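PDB 4XRW: BexL from Amycolatopsis orientalis, which probably catalyses cyclisation, dehydration and aromatisation of a polyketide chain, as a di-domain aromatase/cyclase of the BE-7585A biosynthetic pathway. Local coordinates for residues P105-M109 / A142-R146; S174-T178 / L310-R315. One frame throughout, in Å; residues are numbered along the deposited sequence.

Contacts 1 and 2 each set a domain's long C-terminal helix against its curved antiparallel sheet, and together they illustrate how one pairing of elements can be joined by quite different chemistry. Both lie toward the surface, each with one buried side chain among the five that touch, and their centres are about 43 Å apart on opposite sides of the chain's centre. In contact 1, helix 138-166 meets residues 105-109, on inner strand 106-117 of the first sheet, chiefly through apolar side chains, with no polar bond between the segments. In contact 2, helix 299-326 runs beside strand 172-181, an edge strand of the second sheet, where Asp177 of the strand and Ser311 and Arg315 of the helix add polar chemistry to a small apolar patch.

Contact 1 of 2, residues P105-M109 / A142-R146; sequences PVAEM and AWIDR
Ile144 reaches from the helix toward segment 105-109, and its branches divide the work of the contact. With CG1 anti to the carbonyl carbon (chi1 -62°) and the chain then nearly extended, CD1 arrives beside Pro105 and Val106, while CG2 is left for Met109. Val106 meets the longer branch at a slant: its CG2 methyl lies 3.9 Å from Ile144 CD1 and equally far from Ile144 CG1, touching the branch along its length and not merely at the end. The same CD1 comes within 3.9 Å of the Pro105 carbonyl O, a van der Waals contact with the backbone.

Pro105, which follows a cis peptide bond, leans on the helix with its ring. Its CG stands 4.3 Å from Ile144 CG1 and as far from Trp143 CE3, meeting the indole obliquely and resting between two successive helical side chains. This is sheet-against-helix packing of the helix-grip fold, in which the long C-terminal helix of the domain is grasped by a curved antiparallel sheet; here helix 138-166 meets residues 105-109 on strand 106-117. A classic beta bulge, with Ala107 and Glu108 both opposite Arg132, interrupts the strand just before Met109.

Met109 approaches differently. Its chain bends twice, at chi2 (68°) and chi3 (57°), bringing CE within 3.9 Å of Ile144 CG2, with the two side chains running antiparallel alongside one another. Were Ile144 replaced by an alanine, the space its branches fill would probably be left as a gap, and Val106 CG2 and Met109 CE would be likely to lose their partner. Tyr131 and Ala133 of the adjacent strand 123-133 also touch Ile144.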
ATOM      1  N   PRO A 105      -0.036  21.421 -16.429  1.00 28.62           N
ATOM      2  CA  PRO A 105       0.411  22.803 -16.283  1.00 23.01           C
ATOM      3  C   PRO A 105       1.045  23.134 -14.907  1.00 25.37           C
ATOM      4  O   PRO A 105       1.262  24.316 -14.638  1.00 23.21           O
ATOM      5  CB  PRO A 105      -0.891  23.584 -16.471  1.00 24.77           C
ATOM      6  CG  PRO A 105      -1.880  22.717 -15.771  1.00 26.97           C
ATOM      7  CD  PRO A 105      -1.472  21.287 -16.099  1.00 29.31           C
ATOM      8  N   VAL A 106       1.349  22.136 -14.070  1.00 22.85           N
ATOM      9  CA  VAL A 106       1.974  22.415 -12.784  1.00 20.10           C
ATOM     10  C   VAL A 106       3.449  22.748 -13.023  1.00 23.70           C
ATOM     11  O   VAL A 106       4.181  21.930 -13.582  1.00 24.53           O
ATOM     12  CB  VAL A 106       1.890  21.241 -11.801  1.00 20.93           C
ATOM     13  CG1 VAL A 106       2.510  21.612 -10.471  1.00 23.47           C
ATOM     14  CG2 VAL A 106       0.393  20.791 -11.601  1.00 27.49           C
ATOM     15  N   ALA A 107       3.853  23.917 -12.581  1.00 21.84           N
ATOM     16  CA  ALA A 107       5.260  24.335 -12.598  1.00 24.63           C
ATOM     17  C   ALA A 107       5.968  23.876 -11.333  1.00 30.21           C
ATOM     18  O   ALA A 107       7.127  23.451 -11.379  1.00 28.77           O
ATOM     19  CB  ALA A 107       5.376  25.825 -12.726  1.00 26.56           C
ATOM     20  N   GLU A 108       5.284  24.007 -10.199  1.00 26.37           N
ATOM     21  CA  GLU A 108       5.755  23.370  -8.983  1.00 30.32           C
ATOM     22  C   GLU A 108       4.629  23.155  -7.973  1.00 26.19           C
ATOM     23  O   GLU A 108       3.605  23.841  -7.961  1.00 25.75           O
ATOM     24  CB  GLU A 108       6.903  24.159  -8.354  1.00 45.04           C
ATOM     25  CG  GLU A 108       6.600  25.597  -8.003  1.00 54.00           C
ATOM     26  CD  GLU A 108       7.694  26.196  -7.109  1.00 74.87           C
ATOM     27  OE1 GLU A 108       8.681  26.754  -7.651  1.00 66.11           O
ATOM     28  OE2 GLU A 108       7.571  26.085  -5.862  1.00 76.14           O
ATOM     29  N   MET A 109       4.841  22.117  -7.180  1.00 23.58           N
ATOM     30  CA  MET A 109       3.916  21.652  -6.174  1.00 26.28           C
ATOM     31  C   MET A 109       4.695  21.268  -4.915  1.00 26.11           C
ATOM     32  O   MET A 109       5.534  20.354  -4.935  1.00 24.49           O
ATOM     33  CB  MET A 109       3.143  20.457  -6.688  1.00 26.43           C
ATOM     34  CG  MET A 109       2.149  19.848  -5.716  1.00 28.40           C
ATOM     35  SD  MET A 109       0.773  20.973  -5.430  1.00 26.76           S
ATOM     36  CE  MET A 109       0.154  21.238  -7.056  1.00 25.82           C
ATOM     37  N   ALA A 142      -6.319  27.623 -12.351  1.00 30.99           N
ATOM     38  CA  ALA A 142      -7.650  27.267 -11.820  1.00 25.28           C
ATOM     39  C   ALA A 142      -7.875  25.763 -11.772  1.00 26.66           C
ATOM     40  O   ALA A 142      -8.486  25.216 -10.843  1.00 26.31           O
ATOM     41  CB  ALA A 142      -8.727  27.909 -12.686  1.00 29.74           C
ATOM     42  N   TRP A 143      -7.442  25.109 -12.831  1.00 24.18           N
ATOM     43  CA  TRP A 143      -7.488  23.665 -12.918  1.00 22.99           C
ATOM     44  C   TRP A 143      -6.695  23.023 -11.774  1.00 25.58           C
ATOM     45  O   TRP A 143      -7.159  22.075 -11.119  1.00 22.49           O
ATOM     46  CB  TRP A 143      -6.936  23.254 -14.263  1.00 25.80           C
ATOM     47  CG  TRP A 143      -7.085  21.869 -14.566  1.00 24.92           C
ATOM     48  CD1 TRP A 143      -8.096  21.301 -15.261  1.00 25.72           C
ATOM     49  CD2 TRP A 143      -6.184  20.822 -14.221  1.00 25.09           C
ATOM     50  NE1 TRP A 143      -7.872  19.959 -15.392  1.00 30.40           N
ATOM     51  CE2 TRP A 143      -6.710  19.637 -14.754  1.00 26.67           C
ATOM     52  CE3 TRP A 143      -4.968  20.777 -13.534  1.00 28.97           C
ATOM     53  CZ2 TRP A 143      -6.077  18.409 -14.607  1.00 31.83           C
ATOM     54  CZ3 TRP A 143      -4.344  19.556 -13.373  1.00 34.59           C
ATOM     55  CH2 TRP A 143      -4.902  18.387 -13.911  1.00 25.18           C
ATOM     56  N   ILE A 144      -5.483  23.522 -11.539  1.00 21.59           N
ATOM     57  CA  ILE A 144      -4.684  23.004 -10.447  1.00 22.51           C
ATOM     58  C   ILE A 144      -5.392  23.221  -9.131  1.00 22.82           C
ATOM     59  O   ILE A 144      -5.409  22.366  -8.273  1.00 21.95           O
ATOM     60  CB  ILE A 144      -3.287  23.680 -10.361  1.00 23.52           C
ATOM     61  CG1 ILE A 144      -2.520  23.408 -11.622  1.00 19.35           C
ATOM     62  CG2 ILE A 144      -2.521  23.173  -9.153  1.00 22.16           C
ATOM     63  CD1 ILE A 144      -1.296  24.290 -11.757  1.00 26.19           C
ATOM     64  N   ASP A 145      -5.953  24.407  -8.961  1.00 21.68           N
ATOM     65  CA  ASP A 145      -6.626  24.752  -7.718  1.00 25.78           C
ATOM     66  C   ASP A 145      -7.731  23.759  -7.375  1.00 20.99           C
ATOM     67  O   ASP A 145      -7.831  23.310  -6.244  1.00 24.72           O
ATOM     68  CB  ASP A 145      -7.197  26.154  -7.823  1.00 25.40           C
ATOM     69  CG  ASP A 145      -7.355  26.779  -6.505  1.00 36.44           C
ATOM     70  OD1 ASP A 145      -6.392  27.460  -6.059  1.00 41.08           O
ATOM     71  OD2 ASP A 145      -8.418  26.533  -5.906  1.00 35.32           O
ATOM     72  N   ARG A 146      -8.527  23.387  -8.367  1.00 26.56           N
ATOM     73  CA  ARG A 146      -9.614  22.464  -8.151  1.00 23.52           C
ATOM     74  C   ARG A 146      -9.097  21.072  -7.859  1.00 22.98           C
ATOM     75  O   ARG A 146      -9.662  20.349  -7.047  1.00 25.12           O
ATOM     76  CB  ARG A 146     -10.556  22.442  -9.364  1.00 29.22           C
ATOM     77  CG  ARG A 146     -11.433  23.699  -9.441  1.00 32.92           C
ATOM     78  CD  ARG A 146     -12.591  23.553 -10.417  1.00 34.91           C
ATOM     79  NE  ARG A 146     -12.066  23.386 -11.758  1.00 40.45           N
ATOM     80  CZ  ARG A 146     -11.831  24.370 -12.612  1.00 34.53           C
ATOM     81  NH1 ARG A 146     -12.123  25.636 -12.312  1.00 38.11           N
ATOM     82  NH2 ARG A 146     -11.313  24.080 -13.785  1.00 33.35           N
TER

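Contact 2 of 2, residues S174-T178 / L310-R315; sequences SFTDT and LSTNSR
Ser311 OG takes part in two hydrogen bonds: it donates a very short one, 2.5 Å, to Asp177 OD2 on the strand and accepts a weak one, 3.5 Å, from Arg315 NE one helical turn further on. The second bond is long but nearly straight, at 168°. OG stands anti to the backbone N of Ser311, which places the hydroxyl beside the carboxylate.

Arg315 reaches Asp177 mainly through its aliphatic part, with CD 3.5 Å from Asp177 OD1. That oxygen lies at the edge of the guanidinium, near its plane, yet the salt bridge from Asp177 OD1 to Arg315 NE is long at 4.0 Å, and the two planar groups are turned 69° apart instead of pairing flat.

Two residues earlier on the strand, Phe175 packs against Leu310 and Ser311. Its CZ puts the ring edge 3.7 Å from Leu310 CB, and its CE1 meets Ser311 CB at 3.6 Å; His280 of strand 274-284 meets the ring as well. In this helix-grip domain the edge strand 172-181 runs alongside the C-terminal helix, the local axes of strand 174-178 and helix 310-315 lying 25° from parallel.

With both the serine hydroxyl and the arginine beside it, the Asp177 carboxylate is likely to stay ionised.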
ATOM      1  N   SER A 174      -1.076  -8.387  11.314  1.00 27.26           N
ATOM      2  CA  SER A 174      -0.096  -8.718  10.318  1.00 30.10           C
ATOM      3  C   SER A 174       0.469 -10.080  10.655  1.00 38.94           C
ATOM      4  O   SER A 174       0.568 -10.441  11.826  1.00 31.78           O
ATOM      5  CB  SER A 174       0.975  -7.658  10.278  1.00 28.17           C
ATOM      6  OG  SER A 174       2.140  -8.124   9.633  1.00 43.58           O
ATOM      7  N   PHE A 175       0.817 -10.853   9.638  1.00 28.64           N
ATOM      8  CA  PHE A 175       1.404 -12.175   9.881  1.00 36.41           C
ATOM      9  C   PHE A 175       2.261 -12.568   8.682  1.00 39.57           C
ATOM     10  O   PHE A 175       2.061 -12.049   7.580  1.00 27.43           O
ATOM     11  CB  PHE A 175       0.314 -13.216  10.138  1.00 39.05           C
ATOM     12  CG  PHE A 175      -0.594 -13.453   8.973  1.00 35.59           C
ATOM     13  CD1 PHE A 175      -0.285 -14.422   8.022  1.00 40.85           C
ATOM     14  CD2 PHE A 175      -1.749 -12.719   8.811  1.00 38.32           C
ATOM     15  CE1 PHE A 175      -1.123 -14.647   6.941  1.00 34.99           C
ATOM     16  CE2 PHE A 175      -2.586 -12.936   7.723  1.00 38.02           C
ATOM     17  CZ  PHE A 175      -2.266 -13.897   6.787  1.00 33.01           C
ATOM     18  N   THR A 176       3.211 -13.470   8.916  1.00 29.90           N
ATOM     19  CA  THR A 176       4.166 -13.896   7.894  1.00 31.28           C
ATOM     20  C   THR A 176       4.278 -15.429   7.841  1.00 40.96           C
ATOM     21  O   THR A 176       4.251 -16.086   8.877  1.00 41.72           O
ATOM     22  CB  THR A 176       5.550 -13.298   8.157  1.00 34.91           C
ATOM     23  OG1 THR A 176       5.472 -11.861   8.165  1.00 34.87           O
ATOM     24  CG2 THR A 176       6.544 -13.737   7.110  1.00 33.22           C
ATOM     25  N   ASP A 177       4.373 -15.992   6.635  1.00 30.88           N
ATOM     26  CA  ASP A 177       4.696 -17.424   6.471  1.00 35.90           C
ATOM     27  C   ASP A 177       6.035 -17.529   5.773  1.00 37.15           C
ATOM     28  O   ASP A 177       6.304 -16.757   4.867  1.00 26.54           O
ATOM     29  CB  ASP A 177       3.619 -18.149   5.682  1.00 35.57           C
ATOM     30  CG  ASP A 177       2.346 -18.331   6.470  1.00 40.49           C
ATOM     31  OD1 ASP A 177       2.343 -19.103   7.455  1.00 46.48           O
ATOM     32  OD2 ASP A 177       1.339 -17.729   6.092  1.00 37.81           O
ATOM     33  N   THR A 178       6.883 -18.466   6.201  1.00 26.01           N
ATOM     34  CA  THR A 178       8.232 -18.563   5.693  1.00 28.16           C
ATOM     35  C   THR A 178       8.488 -19.999   5.259  1.00 28.82           C
ATOM     36  O   THR A 178       7.970 -20.925   5.876  1.00 27.52           O
ATOM     37  CB  THR A 178       9.272 -18.157   6.764  1.00 38.61           C
ATOM     38  OG1 THR A 178       9.206 -16.743   6.985  1.00 43.74           O
ATOM     39  CG2 THR A 178      10.675 -18.511   6.334  1.00 40.47           C
ATOM     40  N   LEU A 310      -5.763 -16.416   3.676  1.00 35.83           N
ATOM     41  CA  LEU A 310      -4.557 -15.819   3.117  1.00 36.07           C
ATOM     42  C   LEU A 310      -3.318 -16.672   3.351  1.00 36.73           C
ATOM     43  O   LEU A 310      -2.490 -16.831   2.459  1.00 36.85           O
ATOM     44  CB  LEU A 310      -4.335 -14.416   3.712  1.00 30.58           C
ATOM     45  CG  LEU A 310      -5.387 -13.392   3.318  1.00 28.46           C
ATOM     46  CD1 LEU A 310      -5.069 -12.095   4.065  1.00 30.49           C
ATOM     47  CD2 LEU A 310      -5.461 -13.143   1.812  1.00 34.87           C
ATOM     48  N   SER A 311      -3.192 -17.219   4.553  1.00 32.89           N
ATOM     49  CA  SER A 311      -1.995 -17.942   4.944  1.00 36.18           C
ATOM     50  C   SER A 311      -1.940 -19.286   4.238  1.00 38.88           C
ATOM     51  O   SER A 311      -0.867 -19.756   3.864  1.00 36.19           O
ATOM     52  CB  SER A 311      -1.957 -18.147   6.454  1.00 41.39           C
ATOM     53  OG  SER A 311      -0.754 -18.784   6.864  1.00 45.94           O
ATOM     54  N   THR A 312      -3.103 -19.887   4.044  1.00 38.95           N
ATOM     55  CA  THR A 312      -3.192 -21.124   3.285  1.00 39.66           C
ATOM     56  C   THR A 312      -2.716 -20.934   1.826  1.00 42.15           C
ATOM     57  O   THR A 312      -1.871 -21.700   1.358  1.00 37.60           O
ATOM     58  CB  THR A 312      -4.626 -21.665   3.343  1.00 44.57           C
ATOM     59  OG1 THR A 312      -4.889 -22.106   4.684  1.00 44.85           O
ATOM     60  CG2 THR A 312      -4.834 -22.837   2.389  1.00 43.00           C
ATOM     61  N   ASN A 313      -3.237 -19.925   1.131  1.00 32.61           N
ATOM     62  CA  ASN A 313      -2.860 -19.658  -0.246  1.00 33.65           C
ATOM     63  C   ASN A 313      -1.389 -19.279  -0.341  1.00 33.30           C
ATOM     64  O   ASN A 313      -0.731 -19.632  -1.312  1.00 29.54           O
ATOM     65  CB  ASN A 313      -3.708 -18.529  -0.868  1.00 37.78           C
ATOM     66  CG  ASN A 313      -5.014 -19.023  -1.523  1.00 47.37           C
ATOM     67  OD1 ASN A 313      -5.179 -20.202  -1.841  1.00 50.66           O
ATOM     68  ND2 ASN A 313      -5.938 -18.092  -1.747  1.00 49.45           N
ATOM     69  N   SER A 314      -0.869 -18.552   0.649  1.00 33.54           N
ATOM     70  CA  SER A 314       0.536 -18.148   0.604  1.00 27.42           C
ATOM     71  C   SER A 314       1.507 -19.328   0.797  1.00 30.13           C
ATOM     72  O   SER A 314       2.511 -19.443   0.083  1.00 25.33           O
ATOM     73  CB  SER A 314       0.827 -17.070   1.662  1.00 33.16           C
ATOM     74  OG  SER A 314       0.447 -15.785   1.195  1.00 32.15           O
ATOM     75  N   ARG A 315       1.217 -20.179   1.774  1.00 28.83           N
ATOM     76  CA  ARG A 315       2.051 -21.337   2.042  1.00 34.42           C
ATOM     77  C   ARG A 315       1.998 -22.278   0.844  1.00 26.52           C
ATOM     78  O   ARG A 315       3.004 -22.901   0.504  1.00 29.15           O
ATOM     79  CB  ARG A 315       1.603 -22.061   3.314  1.00 38.47           C
ATOM     80  CG  ARG A 315       2.104 -21.426   4.616  1.00 38.92           C
ATOM     81  CD  ARG A 315       1.561 -22.145   5.858  1.00 44.48           C
ATOM     82  NE  ARG A 315       0.106 -22.037   5.979  1.00 45.63           N
ATOM     83  CZ  ARG A 315      -0.762 -23.018   5.722  1.00 53.66           C
ATOM     84  NH1 ARG A 315      -0.343 -24.227   5.350  1.00 55.03           N
ATOM     85  NH2 ARG A 315      -2.066 -22.798   5.855  1.00 54.02           N
TER